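Local coordinates for pyridoxamine 5'-phosphate oxidase-related, FMN-binding (Mycobacterium smegmatis, PDB 3F7E) that acts as a coenzyme F420-dependent reductase, probably reducing carbon–carbon double bonds in substrates such as aflatoxins, at the interface of chains A and B. Coordinates in Å, arbitrary orientation; residue numbers count along the deposited sequence, not the author numbering. Chains: chain A/B, Pyridoxamine 5'-phosphate oxidase-related, FMN-binding.

Contact 1: the interface of chains A and B. Residues chain A 23, 27-29; chain B 23, 27-29, 60, 62, 80.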
# COMPACT_ATOMS: atom_id res chain seq x y z
N VAL A 23 10.43 -2.50 4.57
CA VAL A 23 10.70 -2.17 5.96
C VAL A 23 12.07 -1.51 6.03
O VAL A 23 13.03 -2.02 5.43
CB VAL A 23 10.64 -3.42 6.90
CG1 VAL A 23 10.70 -3.00 8.34
CG2 VAL A 23 9.37 -4.20 6.69
N GLY A 27 13.07 -0.82 11.51
CA GLY A 27 11.92 -1.64 11.79
C GLY A 27 10.59 -0.97 11.50
O GLY A 27 9.58 -1.53 11.85
N THR A 28 10.60 0.23 10.92
CA THR A 28 9.33 0.89 10.56
C THR A 28 9.05 0.75 9.06
O THR A 28 9.98 0.64 8.28
CB THR A 28 9.32 2.37 10.99
OG1 THR A 28 10.27 3.11 10.22
CG2 THR A 28 9.66 2.53 12.50
N PRO A 29 7.77 0.73 8.65
CA PRO A 29 7.44 0.45 7.24
C PRO A 29 7.44 1.68 6.35
O PRO A 29 7.33 2.83 6.81
CB PRO A 29 6.04 -0.16 7.34
CG PRO A 29 5.42 0.54 8.53
CD PRO A 29 6.56 0.81 9.50
N VAL B 23 4.07 -3.83 10.20
CA VAL B 23 5.15 -4.80 10.27
C VAL B 23 4.70 -5.97 11.11
O VAL B 23 4.17 -5.80 12.22
CB VAL B 23 6.45 -4.16 10.85
CG1 VAL B 23 7.60 -5.12 10.74
CG2 VAL B 23 6.82 -2.89 10.08
N GLY B 27 9.05 -9.45 11.39
CA GLY B 27 9.84 -8.32 10.88
C GLY B 27 9.60 -8.00 9.41
O GLY B 27 10.26 -7.12 8.85
N THR B 28 8.66 -8.73 8.78
CA THR B 28 8.37 -8.52 7.37
C THR B 28 7.10 -7.65 7.24
O THR B 28 6.28 -7.60 8.15
CB THR B 28 8.16 -9.87 6.60
OG1 THR B 28 6.95 -10.48 7.04
CG2 THR B 28 9.34 -10.83 6.78
N PRO B 29 6.96 -6.93 6.12
CA PRO B 29 5.81 -6.01 6.00
C PRO B 29 4.53 -6.69 5.54
O PRO B 29 4.53 -7.78 4.93
CB PRO B 29 6.29 -5.02 4.93
CG PRO B 29 7.18 -5.85 4.05
CD PRO B 29 7.87 -6.83 4.96
N ASN B 60 3.97 -3.49 17.16
CA ASN B 60 4.79 -2.48 16.51
C ASN B 60 3.85 -1.38 16.02
O ASN B 60 3.13 -1.59 15.04
CB ASN B 60 5.60 -3.09 15.34
CG ASN B 60 6.53 -2.09 14.68
OD1 ASN B 60 6.35 -0.87 14.81
ND2 ASN B 60 7.53 -2.59 13.97
N ALA B 62 4.37 1.41 14.53
CA ALA B 62 4.76 2.23 13.36
C ALA B 62 4.06 1.75 12.10
O ALA B 62 4.15 0.56 11.75
CB ALA B 62 6.26 2.18 13.18
N ARG B 80 3.65 8.58 6.92
CA ARG B 80 4.23 7.73 7.97
C ARG B 80 3.67 8.21 9.29
O ARG B 80 3.44 9.41 9.48
CB ARG B 80 5.76 7.87 8.04
CG ARG B 80 6.52 7.44 6.82
CD ARG B 80 8.02 7.81 6.96
NE ARG B 80 8.64 6.94 7.96
CZ ARG B 80 9.89 7.01 8.41
NH1 ARG B 80 10.29 6.13 9.32
NH2 ARG B 80 10.71 7.96 7.99
O HOH W 1 7.88 4.45 8.85

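Contact 2: the interface of chains A and B. Residues chain A 19, 21-22, 29-31, 64, 66; chain B 19, 21-22, 29-31, 64-66, 78.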
# COMPACT_ATOMS: atom_id res chain seq x y z
N HIS A 19 0.65 -1.10 -4.41
CA HIS A 19 1.19 -0.29 -3.31
C HIS A 19 2.18 -1.22 -2.60
O HIS A 19 1.81 -2.18 -1.94
CB HIS A 19 0.05 0.20 -2.42
CG HIS A 19 -0.81 1.18 -3.14
ND1 HIS A 19 -1.75 0.90 -4.13
CD2 HIS A 19 -0.82 2.53 -2.99
CE1 HIS A 19 -2.29 2.05 -4.53
NE2 HIS A 19 -1.74 3.04 -3.85
N ALA A 21 5.11 -2.25 -0.10
CA ALA A 21 5.63 -1.98 1.24
C ALA A 21 6.96 -2.66 1.46
O ALA A 21 7.15 -3.84 1.10
CB ALA A 21 4.64 -2.47 2.29
N THR A 22 7.86 -1.93 2.09
CA THR A 22 9.18 -2.40 2.47
C THR A 22 9.37 -2.01 3.95
O THR A 22 8.58 -1.27 4.50
CB THR A 22 10.28 -1.77 1.59
OG1 THR A 22 10.19 -0.33 1.64
CG2 THR A 22 10.23 -2.29 0.14
N PRO A 29 7.77 0.73 8.65
CA PRO A 29 7.44 0.45 7.24
C PRO A 29 7.44 1.68 6.35
O PRO A 29 7.33 2.83 6.81
CB PRO A 29 6.04 -0.16 7.34
CG PRO A 29 5.42 0.54 8.53
CD PRO A 29 6.56 0.81 9.50
N GLN A 30 7.55 1.41 5.05
CA GLN A 30 7.45 2.39 3.98
C GLN A 30 6.50 1.77 2.94
O GLN A 30 6.58 0.57 2.69
CB GLN A 30 8.85 2.58 3.32
CG GLN A 30 8.80 3.56 2.21
CD GLN A 30 10.15 4.00 1.73
OE1 GLN A 30 10.28 4.33 0.55
NE2 GLN A 30 11.15 4.02 2.62
N VAL A 31 5.64 2.58 2.30
CA VAL A 31 4.78 2.05 1.24
C VAL A 31 4.60 3.13 0.17
O VAL A 31 4.39 4.32 0.47
CB VAL A 31 3.43 1.51 1.82
CG1 VAL A 31 2.64 2.60 2.53
CG2 VAL A 31 2.59 0.88 0.75
N ALA A 64 5.75 -6.53 0.50
CA ALA A 64 4.34 -6.87 0.34
C ALA A 64 3.72 -5.87 -0.62
O ALA A 64 4.09 -4.71 -0.61
CB ALA A 64 3.61 -6.84 1.69
N SER A 66 -0.09 -4.46 -2.30
CA SER A 66 -1.55 -4.39 -2.27
C SER A 66 -2.06 -3.79 -3.58
O SER A 66 -1.66 -2.69 -3.98
CB SER A 66 -1.98 -3.51 -1.09
OG SER A 66 -3.36 -3.19 -1.18
N HIS B 19 -3.66 2.42 1.41
CA HIS B 19 -3.01 1.12 1.54
C HIS B 19 -2.08 1.22 2.75
O HIS B 19 -1.06 1.92 2.72
CB HIS B 19 -2.30 0.82 0.23
CG HIS B 19 -3.26 0.59 -0.89
ND1 HIS B 19 -3.93 1.60 -1.57
CD2 HIS B 19 -3.69 -0.57 -1.42
CE1 HIS B 19 -4.74 1.05 -2.46
NE2 HIS B 19 -4.61 -0.27 -2.39
N ALA B 21 0.37 -0.02 5.54
CA ALA B 21 1.47 -0.94 5.79
C ALA B 21 1.78 -1.01 7.28
O ALA B 21 1.88 0.01 7.98
CB ALA B 21 2.70 -0.49 5.02
N THR B 22 1.91 -2.26 7.73
CA THR B 22 2.28 -2.59 9.11
C THR B 22 3.45 -3.58 9.04
O THR B 22 3.79 -4.11 7.95
CB THR B 22 1.10 -3.19 9.91
OG1 THR B 22 0.59 -4.35 9.22
CG2 THR B 22 -0.03 -2.17 10.06
N PRO B 29 6.96 -6.93 6.12
CA PRO B 29 5.81 -6.01 6.00
C PRO B 29 4.53 -6.69 5.54
O PRO B 29 4.53 -7.78 4.93
CB PRO B 29 6.29 -5.02 4.93
CG PRO B 29 7.18 -5.85 4.05
CD PRO B 29 7.87 -6.83 4.96
N GLN B 30 3.42 -5.99 5.78
CA GLN B 30 2.13 -6.37 5.31
C GLN B 30 1.46 -5.07 4.85
O GLN B 30 1.67 -4.04 5.45
CB GLN B 30 1.37 -6.94 6.51
CG GLN B 30 -0.01 -7.37 6.19
CD GLN B 30 -0.73 -8.00 7.36
OE1 GLN B 30 -1.93 -7.73 7.58
NE2 GLN B 30 -0.04 -8.85 8.12
N VAL B 31 0.58 -5.16 3.85
CA VAL B 31 -0.15 -3.98 3.38
C VAL B 31 -1.58 -4.38 2.99
O VAL B 31 -1.80 -5.38 2.31
CB VAL B 31 0.62 -3.22 2.26
CG1 VAL B 31 1.01 -4.10 1.09
CG2 VAL B 31 -0.15 -1.99 1.81
N ALA B 64 2.53 3.05 7.87
CA ALA B 64 2.63 4.00 6.75
C ALA B 64 1.44 3.77 5.84
O ALA B 64 1.00 2.64 5.69
CB ALA B 64 3.95 3.83 6.00
N MSE B 65 0.92 4.82 5.22
CA MSE B 65 -0.24 4.67 4.34
C MSE B 65 0.03 5.34 2.99
O MSE B 65 0.50 6.47 2.96
CB MSE B 65 -1.48 5.30 4.95
CG MSE B 65 -2.74 5.02 4.12
SE MSE B 65 -4.36 5.93 4.73
CE MSE B 65 -4.05 7.65 3.97
N SER B 66 -0.28 4.64 1.90
CA SER B 66 -0.13 5.16 0.53
C SER B 66 -1.50 5.43 -0.06
O SER B 66 -2.41 4.60 0.04
CB SER B 66 0.62 4.10 -0.29
OG SER B 66 0.61 4.42 -1.66
N GLU B 78 2.54 9.39 0.62
CA GLU B 78 2.85 8.41 1.66
C GLU B 78 2.83 9.15 2.99
O GLU B 78 3.53 10.14 3.18
CB GLU B 78 4.24 7.74 1.56
CG GLU B 78 4.50 6.73 2.71
CD GLU B 78 5.96 6.42 3.03
OE1 GLU B 78 6.20 5.24 3.39
OE2 GLU B 78 6.83 7.31 2.95
O HOH W 2 8.33 5.10 5.36

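Contact 1: the interface of chains A and B
Two copies of the same reductase meet here through a turn, the ends of strands 18-23 and 29-34 that flank it, and the partner's surface, as part of a two-fold interface of the kind expected for a split-barrel dimer. The apolar part is tight. A:Val23 turns CG2 anti to its carbonyl carbon and presses it obliquely against the ring of B:Pro29, reaching CD at 3.5 Å, slightly closer than usual van der Waals contact. The twin pair, A:Pro29 with B:Val23, crosses in the same oblique way but more loosely, CD to CG2 at 3.8 Å. A branched valine against a rigid proline ring suits such a place: both are compact and lose little freedom on burial. A:Thr28 adds its methyl, CG2, which meets the CB of B:Ala62 at 3.5 Å; a small alanine lets the chains come this near.

Beside this packing, the carbonyl O of A:Gly27 accepts a hydrogen bond from the side-chain amide ND2 of B:Asn60 at 3.1 Å. ND2 approaches in the carbonyl plane, and the O lies close to the amide plane. A:Gly27 has a positive phi (88°), which glycine adopts easily, and its carbonyl O points at the partner. The other end of the amide, OD1, takes the backbone N of B:Ala62 from above its carbonyl plane, so asparagine, with a donor and an acceptor on one flat group, is held at both ends.

The wet side is looser. B:Arg80 bends at chi3 (71°) and crosses A:Thr28 at about a right angle; its direct bond from NH1 to the hydroxyl OG1 is long and poorly aligned, hence weak. Water 1 does more of the joining, sitting at the edge of the guanidinium in its plane, within reach of both NE and NH1. Water 1 also contacts the threonine hydroxyl and lies 2.7 Å from the backbone O of A:Pro29.

Contact 2: the interface of chains A and B
A:Val31 buries more surface than any other residue in this patch, and the two His19 residues come next. The valine puts CG1 in the crowded position between its backbone N and carbonyl carbon (chi1 60°), which aims that methyl at the partner's strand 62-68, 3.6 Å from the carbonyl O of B:Ala64. CG2, anti to the backbone N, goes towards the CB of B:Ser66, while CB rests on the methyl of B:Ala21. A beta-branched residue suits an extended strand and fills space on two sides at once; the alanines around it are small enough to let the backbones approach.

At the two-fold axis the imidazoles of A:His19 and B:His19 stack face to face, their planes 4° apart and their centroids separated by 3.6 Å. Each ND1 lies over the centre of the other ring, though the side chains run at about a right angle to one another. At each ring's edge, in plane, the hydroxyl OG of the partner's Ser66 abuts CD2, too close for a carbon; a ring turned over about CB-CG would place ND1 there, so the modelled orientation is doubtful. Such close stacking would probably disfavour both rings being charged together.

B:Glu78 reaches out, extended beyond CG, and its carboxylate OE1 accepts the backbone N-H of A:Val31 at 2.9 Å, from above the carboxylate plane. The same oxygen meets water 2, which also touches the backbone O of A:Pro29. A glutamate is long enough to carry its carboxylate across to strand 29-34 of the other subunit.

In the split barrel of the pyridoxamine 5'-phosphate oxidase family, strands 18-23, 29-34 and 62-68 of the two copies pack on each other across the two-fold axis, with strand 76-88 of chain B at the margin.

The centres of contact 1 and contact 2 lie about 8 Å apart, and both include A:Pro29 and B:Pro29 at the start of strand 29-34. Strands 18-23, 62-68 and 76-88 also contribute to both, so the two contacts are neighbouring parts of one continuous interface. Contact 2 holds its symmetric centre, while contact 1 extends it to the turn before strand 29-34 and to the residue that follows helix 52-59. Because each pairing recurs with the chains exchanged, the same few strands are used twice. This two-fold surface probably represents the functional dimer, although the structure alone does not show its state in solution.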